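Local structure of nitrogenase iron-molybdenum cofactor biosynthesis protein NifB (Methanothermobacter thermautotrophicus, 7JMA) at residues E100-A105 / L133-V138. The protein probably carries out radical SAM-dependent carbide insertion as two [4Fe-4S] clusters are coupled into the [8Fe-9S-C] precursor of the nitrogenase iron-molybdenum cofactor. Numbering follows the deposited sequence.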
loop_
_atom_site.group_PDB
_atom_site.type_symbol
_atom_site.label_atom_id
_atom_site.label_comp_id
_atom_site.label_asym_id
_atom_site.label_seq_id
_atom_site.Cartn_x
_atom_site.Cartn_y
_atom_site.Cartn_z
ATOM N N GLU A 100 -12.084 10.069 -8.868
ATOM C CA GLU A 100 -12.897 10.280 -10.065
ATOM C C GLU A 100 -12.957 9.011 -10.904
ATOM O O GLU A 100 -14.021 8.647 -11.426
ATOM C CB GLU A 100 -12.341 11.442 -10.894
ATOM N N PHE A 101 -11.827 8.310 -11.021
ATOM C CA PHE A 101 -11.780 7.077 -11.799
ATOM C C PHE A 101 -12.652 5.995 -11.176
ATOM O O PHE A 101 -13.423 5.330 -11.873
ATOM C CB PHE A 101 -10.331 6.592 -11.922
ATOM C CG PHE A 101 -10.200 5.219 -12.523
ATOM C CD1 PHE A 101 -10.317 5.032 -13.899
ATOM C CD2 PHE A 101 -9.976 4.112 -11.714
ATOM C CE1 PHE A 101 -10.209 3.767 -14.456
ATOM C CE2 PHE A 101 -9.865 2.842 -12.261
ATOM C CZ PHE A 101 -9.983 2.668 -13.637
ATOM N N PHE A 102 -12.526 5.775 -9.861
ATOM C CA PHE A 102 -13.345 4.718 -9.271
ATOM C C PHE A 102 -14.826 5.082 -9.262
ATOM O O PHE A 102 -15.676 4.186 -9.302
ATOM C CB PHE A 102 -12.846 4.375 -7.866
ATOM C CG PHE A 102 -11.627 3.498 -7.874
ATOM C CD1 PHE A 102 -11.652 2.260 -8.500
ATOM C CD2 PHE A 102 -10.446 3.929 -7.298
ATOM C CE1 PHE A 102 -10.528 1.457 -8.533
ATOM C CE2 PHE A 102 -9.314 3.128 -7.320
ATOM C CZ PHE A 102 -9.347 1.899 -7.942
ATOM N N LYS A 103 -15.158 6.375 -9.231
ATOM C CA LYS A 103 -16.558 6.768 -9.375
ATOM C C LYS A 103 -17.108 6.302 -10.717
ATOM O O LYS A 103 -18.184 5.696 -10.787
ATOM C CB LYS A 103 -16.704 8.286 -9.234
ATOM C CG LYS A 103 -16.717 8.800 -7.806
ATOM C CD LYS A 103 -16.751 10.321 -7.752
ATOM C CE LYS A 103 -17.038 10.824 -6.344
ATOM N NZ LYS A 103 -16.000 11.791 -5.889
ATOM N N LYS A 104 -16.363 6.551 -11.796
ATOM C CA LYS A 104 -16.817 6.163 -13.128
ATOM C C LYS A 104 -16.789 4.649 -13.307
ATOM O O LYS A 104 -17.671 4.079 -13.963
ATOM C CB LYS A 104 -15.945 6.835 -14.189
ATOM C CG LYS A 104 -15.878 8.346 -14.078
ATOM C CD LYS A 104 -14.822 8.912 -15.020
ATOM C CE LYS A 104 -14.510 10.366 -14.699
ATOM N NZ LYS A 104 -15.700 11.239 -14.923
ATOM N N ALA A 105 -15.768 3.987 -12.752
ATOM C CA ALA A 105 -15.664 2.537 -12.888
ATOM C C ALA A 105 -16.813 1.834 -12.183
ATOM O O ALA A 105 -17.230 0.747 -12.604
ATOM C CB ALA A 105 -14.325 2.050 -12.338
ATOM N N LEU A 133 -17.123 3.765 -2.803
ATOM C CA LEU A 133 -16.805 3.646 -4.220
ATOM C C LEU A 133 -16.600 2.208 -4.680
ATOM O O LEU A 133 -16.284 1.992 -5.856
ATOM C CB LEU A 133 -15.553 4.460 -4.544
ATOM C CG LEU A 133 -15.733 5.958 -4.328
ATOM C CD1 LEU A 133 -14.420 6.690 -4.532
ATOM C CD2 LEU A 133 -16.800 6.482 -5.255
ATOM N N GLY A 134 -16.748 1.232 -3.794
ATOM C CA GLY A 134 -16.693 -0.152 -4.219
ATOM C C GLY A 134 -15.315 -0.761 -4.255
ATOM O O GLY A 134 -15.132 -1.815 -4.880
ATOM N N ILE A 135 -14.327 -0.122 -3.624
ATOM C CA ILE A 135 -13.019 -0.740 -3.489
ATOM C C ILE A 135 -13.157 -2.020 -2.681
ATOM O O ILE A 135 -13.776 -2.033 -1.608
ATOM C CB ILE A 135 -12.030 0.224 -2.827
ATOM C CG1 ILE A 135 -11.866 1.478 -3.689
ATOM C CG2 ILE A 135 -10.655 -0.447 -2.718
ATOM C CD1 ILE A 135 -11.406 1.163 -5.046
ATOM N N ASN A 136 -12.601 -3.111 -3.206
ATOM C CA ASN A 136 -12.710 -4.409 -2.545
ATOM C C ASN A 136 -11.468 -4.785 -1.758
ATOM O O ASN A 136 -11.575 -5.473 -0.742
ATOM C CB ASN A 136 -12.963 -5.505 -3.579
ATOM C CG ASN A 136 -14.153 -5.224 -4.425
ATOM O OD1 ASN A 136 -14.024 -4.975 -5.616
ATOM N ND2 ASN A 136 -15.346 -5.287 -3.819
ATOM N N THR A 137 -10.295 -4.372 -2.226
ATOM C CA THR A 137 -9.028 -4.746 -1.619
ATOM C C THR A 137 -8.098 -3.546 -1.630
ATOM O O THR A 137 -8.041 -2.817 -2.618
ATOM C CB THR A 137 -8.381 -5.907 -2.390
ATOM O OG1 THR A 137 -9.308 -6.999 -2.483
ATOM C CG2 THR A 137 -7.091 -6.373 -1.699
ATOM N N VAL A 138 -7.390 -3.332 -0.523
ATOM C CA VAL A 138 -6.379 -2.290 -0.441
ATOM C C VAL A 138 -5.101 -2.923 0.078
ATOM O O VAL A 138 -5.136 -3.692 1.049
ATOM C CB VAL A 138 -6.809 -1.129 0.472
ATOM C CG1 VAL A 138 -5.638 -0.126 0.637
ATOM C CG2 VAL A 138 -8.047 -0.434 -0.063
#
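Helix 96-108 comes up beside the turn that leads into strand 137-141, with the closest pair of CA atoms at K103 and L133, 6.0 Å apart. F102 and I135 make the central contact. The methyl CD1 of I135 sits almost exactly over the middle of the F102 ring, 3.4 Å from the centroid and 2° off the ring normal, a CH-pi contact in which all six ring carbons are about equally near. I135 gets there although its CB does not point at the helix: with CG1 anti to the carbonyl carbon (chi1 -61°) and a second bend at chi2, the side chain brings CD1 round over the ring. The other face of the ring is covered by F101, whose CD2 lies 4.0 Å above the plane, also over the centre, so the phenyl is sandwiched. Cutting F102 back to alanine is likely to leave the I135 methyl and F101 CD2 without the ring that separates them and to open a gap beside the turn. L133 works nearer the helix backbone. Its CB is 4.3 Å from F102 CB, and its CD2 presses on K103 CG at 3.4 Å, a tight carbon pair, while the rest of the lysine runs on toward a weak, long ion pair with E129. After L133 the chain turns at G134, which has positive phi and closes helix 123-132 with a Schellman motif. The I135 side chain lies about 6 Å from that of C115, a ligand of one [4Fe-4S] cluster, not bound in this model. The contact thus joins helix 96-108 to the turn between helix 123-132 and strand 137-141, within the parallel beta/alpha fold of radical SAM enzymes: F102 and I135 both rest on K114 of strand 113-118, F102 also reaches V86 of strand 83-86, and backbone bonds of N136 and V138 help place strand 137-141 between 113-118 and 190-197.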